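Local coordinates for DNA-binding protein reb1 (PDB 5EYB) that binds specific sites in ribosomal DNA and upstream of RNA polymerase II genes and takes part in terminating RNA polymerase I transcription, at residues I251-V256 against C268-F272; M333-Y337 against S348-F353; Y21-R25 against L59-M64. All coordinates share one frame. Numbering follows the deposited sequence.

Interaction 1 (I251-V256 against C268-F272); sequences INWTLV and CRYKF. With nucleotides of chain C; nucleotides of chain B.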
loop_
_atom_site.group_PDB
_atom_site.type_symbol
_atom_site.label_atom_id
_atom_site.label_comp_id
_atom_site.label_asym_id
_atom_site.label_seq_id
_atom_site.Cartn_x
_atom_site.Cartn_y
_atom_site.Cartn_z
ATOM N N ILE A 251 -7.886 11.447 -11.045
ATOM C CA ILE A 251 -6.799 11.980 -10.226
ATOM C C ILE A 251 -5.475 11.243 -10.435
ATOM O O ILE A 251 -5.361 10.056 -10.131
ATOM C CB ILE A 251 -7.151 11.926 -8.724
ATOM C CG1 ILE A 251 -8.530 12.538 -8.472
ATOM C CG2 ILE A 251 -6.086 12.639 -7.901
ATOM C CD1 ILE A 251 -9.003 12.417 -7.035
ATOM N N ASN A 252 -4.476 11.958 -10.948
ATOM C CA ASN A 252 -3.140 11.398 -11.138
ATOM C C ASN A 252 -2.260 11.676 -9.926
ATOM O O ASN A 252 -1.682 12.757 -9.805
ATOM C CB ASN A 252 -2.487 11.967 -12.401
ATOM C CG ASN A 252 -1.140 11.325 -12.710
ATOM O OD1 ASN A 252 -0.136 11.612 -12.057
ATOM N ND2 ASN A 252 -1.112 10.460 -13.716
ATOM N N TRP A 253 -2.151 10.696 -9.035
ATOM C CA TRP A 253 -1.445 10.897 -7.774
ATOM C C TRP A 253 0.056 11.092 -7.956
ATOM O O TRP A 253 0.722 11.648 -7.084
ATOM C CB TRP A 253 -1.712 9.728 -6.825
ATOM C CG TRP A 253 -3.142 9.654 -6.408
ATOM C CD1 TRP A 253 -4.023 8.650 -6.677
ATOM C CD2 TRP A 253 -3.868 10.640 -5.667
ATOM N NE1 TRP A 253 -5.253 8.944 -6.138
ATOM C CE2 TRP A 253 -5.184 10.162 -5.513
ATOM C CE3 TRP A 253 -3.531 11.881 -5.112
ATOM C CZ2 TRP A 253 -6.163 10.879 -4.831
ATOM C CZ3 TRP A 253 -4.504 12.590 -4.435
ATOM C CH2 TRP A 253 -5.805 12.088 -4.301
ATOM N N THR A 254 0.589 10.647 -9.089
ATOM C CA THR A 254 2.002 10.860 -9.378
ATOM C C THR A 254 2.255 12.335 -9.679
ATOM O O THR A 254 3.233 12.915 -9.210
ATOM C CB THR A 254 2.484 9.998 -10.558
ATOM O OG1 THR A 254 2.317 8.612 -10.238
ATOM C CG2 THR A 254 3.950 10.264 -10.839
ATOM N N LEU A 255 1.362 12.942 -10.454
ATOM C CA LEU A 255 1.474 14.367 -10.742
ATOM C C LEU A 255 1.155 15.183 -9.494
ATOM O O LEU A 255 1.775 16.216 -9.249
ATOM C CB LEU A 255 0.549 14.773 -11.891
ATOM C CG LEU A 255 0.591 16.248 -12.303
ATOM C CD1 LEU A 255 1.976 16.635 -12.807
ATOM C CD2 LEU A 255 -0.478 16.555 -13.348
ATOM N N VAL A 256 0.192 14.706 -8.709
ATOM C CA VAL A 256 -0.201 15.361 -7.466
ATOM C C VAL A 256 0.981 15.497 -6.508
ATOM O O VAL A 256 1.209 16.564 -5.936
ATOM C CB VAL A 256 -1.342 14.588 -6.772
ATOM C CG1 VAL A 256 -1.344 14.841 -5.268
ATOM C CG2 VAL A 256 -2.686 14.935 -7.403
ATOM N N CYS A 268 -0.046 11.135 -0.555
ATOM C CA CYS A 268 -1.055 12.092 -0.987
ATOM C C CYS A 268 -2.390 11.393 -1.168
ATOM O O CYS A 268 -3.427 11.880 -0.721
ATOM C CB CYS A 268 -0.640 12.773 -2.291
ATOM S SG CYS A 268 0.823 13.828 -2.165
ATOM N N ARG A 269 -2.346 10.244 -1.833
ATOM C CA ARG A 269 -3.534 9.447 -2.074
ATOM C C ARG A 269 -4.202 9.081 -0.757
ATOM O O ARG A 269 -5.424 9.129 -0.645
ATOM C CB ARG A 269 -3.182 8.183 -2.862
ATOM C CG ARG A 269 -4.379 7.304 -3.187
ATOM C CD ARG A 269 -3.951 6.026 -3.892
ATOM N NE ARG A 269 -5.075 5.115 -4.090
ATOM C CZ ARG A 269 -5.491 4.236 -3.183
ATOM N NH1 ARG A 269 -4.874 4.143 -2.013
ATOM N NH2 ARG A 269 -6.525 3.449 -3.446
ATOM N N TYR A 270 -3.395 8.734 0.240
ATOM C CA TYR A 270 -3.921 8.343 1.541
ATOM C C TYR A 270 -4.497 9.534 2.298
ATOM O O TYR A 270 -5.625 9.474 2.788
ATOM C CB TYR A 270 -2.841 7.667 2.383
ATOM C CG TYR A 270 -3.358 7.166 3.711
ATOM C CD1 TYR A 270 -4.018 5.946 3.805
ATOM C CD2 TYR A 270 -3.203 7.918 4.868
ATOM C CE1 TYR A 270 -4.501 5.484 5.017
ATOM C CE2 TYR A 270 -3.684 7.465 6.086
ATOM C CZ TYR A 270 -4.332 6.249 6.154
ATOM O OH TYR A 270 -4.811 5.795 7.365
ATOM N N LYS A 271 -3.720 10.608 2.393
ATOM C CA LYS A 271 -4.143 11.806 3.116
ATOM C C LYS A 271 -5.432 12.388 2.550
ATOM O O LYS A 271 -6.324 12.794 3.299
ATOM C CB LYS A 271 -3.043 12.867 3.088
ATOM C CG LYS A 271 -3.497 14.241 3.558
ATOM C CD LYS A 271 -3.906 14.244 5.020
ATOM C CE LYS A 271 -2.711 14.001 5.910
ATOM N NZ LYS A 271 -3.019 14.260 7.339
ATOM N N PHE A 272 -5.527 12.422 1.226
ATOM C CA PHE A 272 -6.710 12.950 0.564
ATOM C C PHE A 272 -7.947 12.123 0.896
ATOM O O PHE A 272 -9.042 12.664 1.047
ATOM C CB PHE A 272 -6.502 12.996 -0.947
ATOM C CG PHE A 272 -7.709 13.458 -1.705
ATOM C CD1 PHE A 272 -7.967 14.806 -1.864
ATOM C CD2 PHE A 272 -8.590 12.542 -2.254
ATOM C CE1 PHE A 272 -9.079 15.234 -2.559
ATOM C CE2 PHE A 272 -9.703 12.965 -2.948
ATOM C CZ PHE A 272 -9.947 14.312 -3.101
ATOM P P DA C 10 -3.644 7.894 10.146
ATOM O OP1 DA C 10 -3.826 9.213 10.787
ATOM O OP2 DA C 10 -4.720 7.331 9.302
ATOM O "O5'" DA C 10 -2.301 7.936 9.286
ATOM C "C5'" DA C 10 -1.073 8.263 9.920
ATOM C "C4'" DA C 10 0.090 7.560 9.244
ATOM O "O4'" DA C 10 -0.055 6.128 9.395
ATOM C "C3'" DA C 10 0.221 7.827 7.742
ATOM O "O3'" DA C 10 1.498 8.390 7.463
ATOM C "C2'" DA C 10 0.049 6.447 7.090
ATOM C "C1'" DA C 10 0.387 5.496 8.223
ATOM N N9 DA C 10 -0.291 4.207 8.108
ATOM C C8 DA C 10 -1.637 3.992 8.015
ATOM N N7 DA C 10 -1.965 2.726 7.921
ATOM C C5 DA C 10 -0.749 2.064 7.951
ATOM C C6 DA C 10 -0.411 0.698 7.889
ATOM N N6 DA C 10 -1.316 -0.280 7.779
ATOM N N1 DA C 10 0.899 0.377 7.944
ATOM C C2 DA C 10 1.801 1.358 8.054
ATOM N N3 DA C 10 1.603 2.673 8.123
ATOM C C4 DA C 10 0.293 2.962 8.065
ATOM P P DG B 13 -3.288 7.141 -13.239
ATOM O OP1 DG B 13 -4.663 7.466 -13.672
ATOM O OP2 DG B 13 -2.510 8.120 -12.447
ATOM O "O5'" DG B 13 -3.296 5.763 -12.425
ATOM C "C5'" DG B 13 -3.710 4.569 -13.070
ATOM C "C4'" DG B 13 -3.592 3.379 -12.139
ATOM O "O4'" DG B 13 -2.224 2.936 -12.090
ATOM C "C3'" DG B 13 -3.995 3.647 -10.688
ATOM O "O3'" DG B 13 -5.220 2.997 -10.413
ATOM C "C2'" DG B 13 -2.844 3.061 -9.847
ATOM C "C1'" DG B 13 -2.024 2.282 -10.871
ATOM N N9 DG B 13 -0.594 2.270 -10.585
ATOM C C8 DG B 13 0.289 3.313 -10.740
ATOM N N7 DG B 13 1.511 3.014 -10.404
ATOM C C5 DG B 13 1.437 1.685 -10.002
ATOM C C6 DG B 13 2.451 0.819 -9.529
ATOM O O6 DG B 13 3.653 1.060 -9.367
ATOM N N1 DG B 13 1.953 -0.443 -9.231
ATOM C C2 DG B 13 0.642 -0.825 -9.371
ATOM N N2 DG B 13 0.358 -2.085 -9.031
ATOM N N3 DG B 13 -0.321 -0.025 -9.812
ATOM C C4 DG B 13 0.149 1.212 -10.108
ATOM P P DG B 12 2.220 9.400 -16.246
ATOM O OP1 DG B 12 1.495 10.574 -16.777
ATOM O OP2 DG B 12 3.206 9.564 -15.156
ATOM O "O5'" DG B 12 1.178 8.295 -15.750
ATOM C "C5'" DG B 12 0.298 7.688 -16.682
ATOM C "C4'" DG B 12 -0.531 6.609 -16.015
ATOM O "O4'" DG B 12 0.256 5.405 -15.873
ATOM C "C3'" DG B 12 -1.047 6.956 -14.611
ATOM O "O3'" DG B 12 -2.463 6.795 -14.570
ATOM C "C2'" DG B 12 -0.333 5.954 -13.695
ATOM C "C1'" DG B 12 -0.061 4.802 -14.646
ATOM N N9 DG B 12 1.059 3.960 -14.247
ATOM C C8 DG B 12 2.376 4.336 -14.131
ATOM N N7 DG B 12 3.162 3.364 -13.763
ATOM C C5 DG B 12 2.313 2.272 -13.632
ATOM C C6 DG B 12 2.597 0.941 -13.257
ATOM O O6 DG B 12 3.689 0.447 -12.956
ATOM N N1 DG B 12 1.452 0.153 -13.250
ATOM C C2 DG B 12 0.191 0.595 -13.564
ATOM N N2 DG B 12 -0.786 -0.315 -13.499
ATOM N N3 DG B 12 -0.091 1.841 -13.917
ATOM C C4 DG B 12 1.017 2.622 -13.930
#

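Interaction 2 (M333-Y337 against S348-F353); sequences MIPSY and SAIDDF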
loop_
_atom_site.group_PDB
_atom_site.type_symbol
_atom_site.label_atom_id
_atom_site.label_comp_id
_atom_site.label_asym_id
_atom_site.label_seq_id
_atom_site.Cartn_x
_atom_site.Cartn_y
_atom_site.Cartn_z
ATOM N N MET A 333 -14.661 29.859 3.040
ATOM C CA MET A 333 -16.015 30.347 2.782
ATOM C C MET A 333 -16.452 31.480 3.710
ATOM O O MET A 333 -17.186 32.376 3.290
ATOM C CB MET A 333 -17.020 29.195 2.878
ATOM C CG MET A 333 -16.801 28.102 1.845
ATOM S SD MET A 333 -16.592 28.750 0.173
ATOM C CE MET A 333 -16.188 27.252 -0.723
ATOM N N ILE A 334 -16.012 31.441 4.965
ATOM C CA ILE A 334 -16.361 32.494 5.916
ATOM C C ILE A 334 -15.597 33.778 5.599
ATOM O O ILE A 334 -14.365 33.792 5.607
ATOM C CB ILE A 334 -16.068 32.076 7.366
ATOM C CG1 ILE A 334 -16.890 30.844 7.744
ATOM C CG2 ILE A 334 -16.359 33.222 8.320
ATOM C CD1 ILE A 334 -16.539 30.273 9.096
ATOM N N PRO A 335 -16.332 34.865 5.318
ATOM C CA PRO A 335 -15.738 36.146 4.921
ATOM C C PRO A 335 -14.823 36.745 5.988
ATOM O O PRO A 335 -13.969 37.571 5.668
ATOM C CB PRO A 335 -16.960 37.046 4.697
ATOM C CG PRO A 335 -18.084 36.107 4.448
ATOM C CD PRO A 335 -17.803 34.920 5.311
ATOM N N SER A 336 -15.002 36.327 7.236
ATOM C CA SER A 336 -14.224 36.863 8.346
ATOM C C SER A 336 -12.735 36.569 8.194
ATOM O O SER A 336 -11.895 37.356 8.632
ATOM C CB SER A 336 -14.735 36.299 9.673
ATOM O OG SER A 336 -16.120 36.557 9.831
ATOM N N TYR A 337 -12.409 35.444 7.563
ATOM C CA TYR A 337 -11.016 35.031 7.413
ATOM C C TYR A 337 -10.275 35.818 6.333
ATOM O O TYR A 337 -9.050 35.755 6.240
ATOM C CB TYR A 337 -10.935 33.533 7.121
ATOM C CG TYR A 337 -11.202 32.680 8.337
ATOM C CD1 TYR A 337 -10.188 32.390 9.241
ATOM C CD2 TYR A 337 -12.470 32.176 8.591
ATOM C CE1 TYR A 337 -10.429 31.616 10.363
ATOM C CE2 TYR A 337 -12.720 31.402 9.709
ATOM C CZ TYR A 337 -11.696 31.125 10.590
ATOM O OH TYR A 337 -11.937 30.356 11.703
ATOM N N SER A 348 -14.519 36.254 15.119
ATOM C CA SER A 348 -15.540 36.917 14.317
ATOM C C SER A 348 -16.458 35.900 13.655
ATOM O O SER A 348 -17.665 36.117 13.548
ATOM C CB SER A 348 -14.897 37.808 13.253
ATOM O OG SER A 348 -15.879 38.359 12.393
ATOM N N ALA A 349 -15.875 34.790 13.210
ATOM C CA ALA A 349 -16.627 33.732 12.548
ATOM C C ALA A 349 -17.646 33.116 13.495
ATOM O O ALA A 349 -18.774 32.822 13.100
ATOM C CB ALA A 349 -15.688 32.663 12.017
ATOM N N ILE A 350 -17.237 32.920 14.745
ATOM C CA ILE A 350 -18.113 32.357 15.763
ATOM C C ILE A 350 -19.274 33.299 16.059
ATOM O O ILE A 350 -20.430 32.881 16.101
ATOM C CB ILE A 350 -17.352 32.069 17.069
ATOM C CG1 ILE A 350 -16.228 31.060 16.824
ATOM C CG2 ILE A 350 -18.298 31.547 18.134
ATOM C CD1 ILE A 350 -15.296 30.891 18.001
ATOM N N ASP A 351 -18.954 34.575 16.255
ATOM C CA ASP A 351 -19.957 35.586 16.566
ATOM C C ASP A 351 -20.984 35.736 15.446
ATOM O O ASP A 351 -22.177 35.885 15.711
ATOM C CB ASP A 351 -19.285 36.934 16.848
ATOM C CG ASP A 351 -18.496 36.935 18.147
ATOM O OD1 ASP A 351 -18.120 35.843 18.621
ATOM O OD2 ASP A 351 -18.251 38.030 18.696
ATOM N N ASP A 352 -20.523 35.692 14.199
ATOM C CA ASP A 352 -21.427 35.798 13.055
ATOM C C ASP A 352 -22.302 34.554 12.929
ATOM O O ASP A 352 -23.438 34.626 12.463
ATOM C CB ASP A 352 -20.644 36.021 11.756
ATOM C CG ASP A 352 -20.043 37.412 11.667
ATOM O OD1 ASP A 352 -20.543 38.327 12.354
ATOM O OD2 ASP A 352 -19.070 37.592 10.904
ATOM N N PHE A 353 -21.763 33.413 13.345
ATOM C CA PHE A 353 -22.510 32.161 13.324
ATOM C C PHE A 353 -23.606 32.148 14.383
ATOM O O PHE A 353 -24.637 31.498 14.216
ATOM C CB PHE A 353 -21.571 30.973 13.539
ATOM C CG PHE A 353 -21.113 30.325 12.269
ATOM C CD1 PHE A 353 -21.896 30.378 11.131
ATOM C CD2 PHE A 353 -19.899 29.659 12.213
ATOM C CE1 PHE A 353 -21.478 29.778 9.960
ATOM C CE2 PHE A 353 -19.475 29.058 11.044
ATOM C CZ PHE A 353 -20.266 29.119 9.916
#

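Interaction 3 (Y21-R25 against L59-M64); sequences YLERR and LLVQEM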
loop_
_atom_site.group_PDB
_atom_site.type_symbol
_atom_site.label_atom_id
_atom_site.label_comp_id
_atom_site.label_asym_id
_atom_site.label_seq_id
_atom_site.Cartn_x
_atom_site.Cartn_y
_atom_site.Cartn_z
ATOM N N TYR A 21 2.323 -26.112 3.063
ATOM C CA TYR A 21 3.041 -26.286 4.319
ATOM C C TYR A 21 2.106 -26.093 5.509
ATOM O O TYR A 21 2.121 -26.876 6.458
ATOM C CB TYR A 21 4.216 -25.312 4.413
ATOM C CG TYR A 21 4.922 -25.356 5.750
ATOM C CD1 TYR A 21 5.767 -26.408 6.073
ATOM C CD2 TYR A 21 4.738 -24.349 6.690
ATOM C CE1 TYR A 21 6.411 -26.457 7.295
ATOM C CE2 TYR A 21 5.378 -24.389 7.914
ATOM C CZ TYR A 21 6.214 -25.446 8.211
ATOM O OH TYR A 21 6.854 -25.495 9.427
ATOM N N LEU A 22 1.291 -25.047 5.444
ATOM C CA LEU A 22 0.353 -24.735 6.513
ATOM C C LEU A 22 -0.642 -25.869 6.717
ATOM O O LEU A 22 -0.859 -26.320 7.839
ATOM C CB LEU A 22 -0.391 -23.436 6.208
ATOM C CG LEU A 22 -1.145 -22.817 7.383
ATOM C CD1 LEU A 22 -0.162 -22.423 8.474
ATOM C CD2 LEU A 22 -1.961 -21.616 6.930
ATOM N N GLU A 23 -1.238 -26.325 5.621
ATOM C CA GLU A 23 -2.227 -27.393 5.667
ATOM C C GLU A 23 -1.637 -28.683 6.230
ATOM O O GLU A 23 -2.276 -29.365 7.031
ATOM C CB GLU A 23 -2.805 -27.643 4.272
ATOM N N ARG A 24 -0.417 -29.010 5.813
ATOM C CA ARG A 24 0.266 -30.211 6.291
ATOM C C ARG A 24 0.585 -30.104 7.779
ATOM O O ARG A 24 0.370 -31.045 8.541
ATOM C CB ARG A 24 1.555 -30.455 5.501
ATOM C CG ARG A 24 2.343 -31.674 5.970
ATOM C CD ARG A 24 3.800 -31.627 5.517
ATOM N NE ARG A 24 4.590 -32.709 6.104
ATOM C CZ ARG A 24 5.910 -32.825 5.990
ATOM N NH1 ARG A 24 6.604 -31.922 5.311
ATOM N NH2 ARG A 24 6.539 -33.844 6.560
ATOM N N ARG A 25 1.095 -28.946 8.184
ATOM C CA ARG A 25 1.451 -28.706 9.575
ATOM C C ARG A 25 0.204 -28.713 10.453
ATOM O O ARG A 25 0.269 -29.017 11.643
ATOM C CB ARG A 25 2.192 -27.374 9.715
ATOM C CG ARG A 25 3.088 -27.286 10.938
ATOM C CD ARG A 25 4.061 -28.448 10.977
ATOM N NE ARG A 25 4.807 -28.575 9.728
ATOM C CZ ARG A 25 5.545 -29.631 9.403
ATOM N NH1 ARG A 25 5.635 -30.661 10.236
ATOM N NH2 ARG A 25 6.189 -29.663 8.244
ATOM N N LEU A 59 6.065 -21.798 16.172
ATOM C CA LEU A 59 6.840 -22.609 15.240
ATOM C C LEU A 59 6.736 -22.054 13.824
ATOM O O LEU A 59 7.744 -21.911 13.129
ATOM C CB LEU A 59 6.369 -24.068 15.279
ATOM C CG LEU A 59 6.973 -25.067 14.290
ATOM C CD1 LEU A 59 7.148 -26.407 14.966
ATOM C CD2 LEU A 59 6.097 -25.225 13.053
ATOM N N LEU A 60 5.509 -21.752 13.407
ATOM C CA LEU A 60 5.248 -21.197 12.081
ATOM C C LEU A 60 6.033 -19.915 11.844
ATOM O O LEU A 60 6.629 -19.730 10.781
ATOM C CB LEU A 60 3.753 -20.928 11.903
ATOM C CG LEU A 60 2.842 -22.153 11.942
ATOM C CD1 LEU A 60 1.395 -21.735 11.769
ATOM C CD2 LEU A 60 3.249 -23.153 10.873
ATOM N N VAL A 61 6.027 -19.034 12.840
ATOM C CA VAL A 61 6.745 -17.771 12.758
ATOM C C VAL A 61 8.225 -18.021 12.503
ATOM O O VAL A 61 8.850 -17.339 11.689
ATOM C CB VAL A 61 6.578 -16.938 14.042
ATOM C CG1 VAL A 61 7.413 -15.670 13.967
ATOM C CG2 VAL A 61 5.114 -16.600 14.268
ATOM N N GLN A 62 8.773 -19.015 13.191
ATOM C CA GLN A 62 10.172 -19.380 13.021
ATOM C C GLN A 62 10.393 -20.107 11.699
ATOM O O GLN A 62 11.412 -19.912 11.034
ATOM C CB GLN A 62 10.640 -20.251 14.185
ATOM C CG GLN A 62 12.043 -20.797 14.018
ATOM C CD GLN A 62 12.375 -21.862 15.036
ATOM O OE1 GLN A 62 12.837 -22.947 14.686
ATOM N NE2 GLN A 62 12.141 -21.560 16.308
ATOM N N GLU A 63 9.430 -20.941 11.320
ATOM C CA GLU A 63 9.551 -21.755 10.116
ATOM C C GLU A 63 9.243 -20.970 8.843
ATOM O O GLU A 63 9.619 -21.383 7.748
ATOM C CB GLU A 63 8.633 -22.975 10.207
ATOM C CG GLU A 63 9.076 -24.016 11.224
ATOM C CD GLU A 63 10.286 -24.802 10.765
ATOM O OE1 GLU A 63 11.424 -24.318 10.955
ATOM O OE2 GLU A 63 10.097 -25.907 10.215
ATOM N N MET A 64 8.562 -19.839 8.985
ATOM C CA MET A 64 8.251 -19.000 7.833
ATOM C C MET A 64 8.730 -17.565 8.039
ATOM O O MET A 64 7.919 -16.647 8.147
ATOM C CB MET A 64 6.748 -19.023 7.551
ATOM C CG MET A 64 6.241 -20.367 7.054
ATOM S SD MET A 64 4.473 -20.382 6.698
ATOM C CE MET A 64 3.798 -20.595 8.336
#

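Interaction 1 (I251-V256 against C268-F272)
In this Myb-type helix-turn-helix, helix 253-260 is packed on the DNA-contacting helix 265-275, which corresponds to the recognition helix of a Myb repeat, through the indole of Trp253. With chi1 at m, Trp253 lies against Arg269, whose CB sits 3.7 Å from the centroid of the five-membered ring and only 5° off its normal, a CH-pi contact. Arg269, chi1 to chi3 all t, packs its aliphatic part on the indole and salt-bridges a DNA phosphate with its charged end. At the edge of the indole, Trp253 CH2 meets Phe272 CD2 at 3.5 Å, the rings inclined at 54°, while Ile251 CD1 lies 4.2 Å from Phe272 CE2. Small Cys268 lets Val256 come close, CB to CG1 3.7 Å. Asn252, chi1 t, is the N-cap, its OD1 accepting from Leu255 N at 2.6 Å, with ND2 3.0 Å from OP2 of DG13 of chain B. Tyr270 points away from this core, and its OH donates a very short 2.5 Å hydrogen bond to OP2 of DA10 of chain C.

Interaction 2 (M333-Y337 against S348-F353)
A helical bundle near the C-terminal end of the chain folds the link after helix 320-333 against helix 342-356. Ile334 is the first residue to leave the helical conformation, and its extended backbone (psi 120°) carries the chain through Pro335, whose ring-restricted phi suits a turn, into the short, weakly bonded helix that follows.

The apolar contacts centre on Ala349. Its methyl is small enough for the backbones to approach closely, with the CA atoms of Ser336 and Ala349 5.8 Å apart, and it receives two larger neighbours: Ile334 CG2 lies 3.8 Å from Ala349 CB, and Tyr337 CE2 is 4.0 Å from the same CB. One turn further along the helix, Phe353 CE2 lies 3.7 Å from Ile334 CD1. Branched Ile334 can thus touch two successive turns. Phe353 also packs on Leu284 and Val288 of helix 284-299, and Tyr337 reaches Leu291 of that helix, so the contact belongs to a small helical core.

Polar groups gather beside this apolar patch. Tyr337 places its ring among carbon neighbours, while its hydroxyl is hydrogen-bonded to Thr346 OG1. Ser336, compact and able to donate or accept, points toward helix 342-356, where Asp352 OD2 lies 3.3 Å from its OG. The hydrogen bond that joins the two segments runs between Ser336 OG and Ser348 OG, 3.1 Å apart.

Interaction 3 (Y21-R25 against L59-M64)
Most unusual here is the way a single tyrosine reaches across a wide gap between two helices of the Myb-associated domain, a helical domain of the helix-turn-helix clan. The axes of segments 21-25 and 59-63 come no closer than 12.2 Å and run roughly antiparallel, at 146°, and even the nearest CA atoms, those of Leu22 and Leu60, are 8.2 Å from each other. Large side chains must therefore bridge the space.

Tyr21 points toward helix 51-63 and touches Leu59, Leu60 and Glu63 of that helix and Met64 just after it. Its CE2 lies 3.8 Å from Leu60 CD2, and its CD2 is 4.0 Å from Met64 SD. The latter is a Met-aromatic contact in which the sulfur approaches obliquely, 5.2 Å from the ring centroid. Met64, just past the helical conformation at the end of helix 51-63, has a long, flexible chain well suited to reaching back into the interface.

On the buried side, Leu22 CD1 meets Leu60 CD1 at 3.7 Å and Met64 CE at 4.4 Å. Leu60 and Met64 also pack on Ile72 of helix 69-79, which joins this contact to a third helix.

Toward solvent, mixed side chains take over. Arg25 contributes its aliphatic portion, CG lying 4.1 Å from Leu60 CD2 and 4.2 Å from Leu59 CD2. The amphipathic Tyr21 suits this border: its ring stays among apolar groups, while its OH comes within 3.7 Å of Leu59 CD2 and 3.2 Å of Glu63 CB.

In the fold
The three contacts follow one another along an elongated, all-helical chain and share no helix. Interaction 3 comes first, in a Myb-associated domain, interaction 1 lies in the second Myb-type repeat, and interaction 2 is near the C-terminal end; the centres of interactions 2 and 3 are 62 Å apart, on opposite sides of the chain's centre. Each is partly buried, but interactions 2 and 3 run out to exposed residues (Asp352; Leu59 and Glu63), interaction 1 to none. Interaction 1 is built on aromatic packing and meets DNA, whereas interaction 2 lies about 23 Å from it at the nearest atoms. A hydrogen bond joins its segments; interactions 1 and 3 rely mainly on apolar side chains.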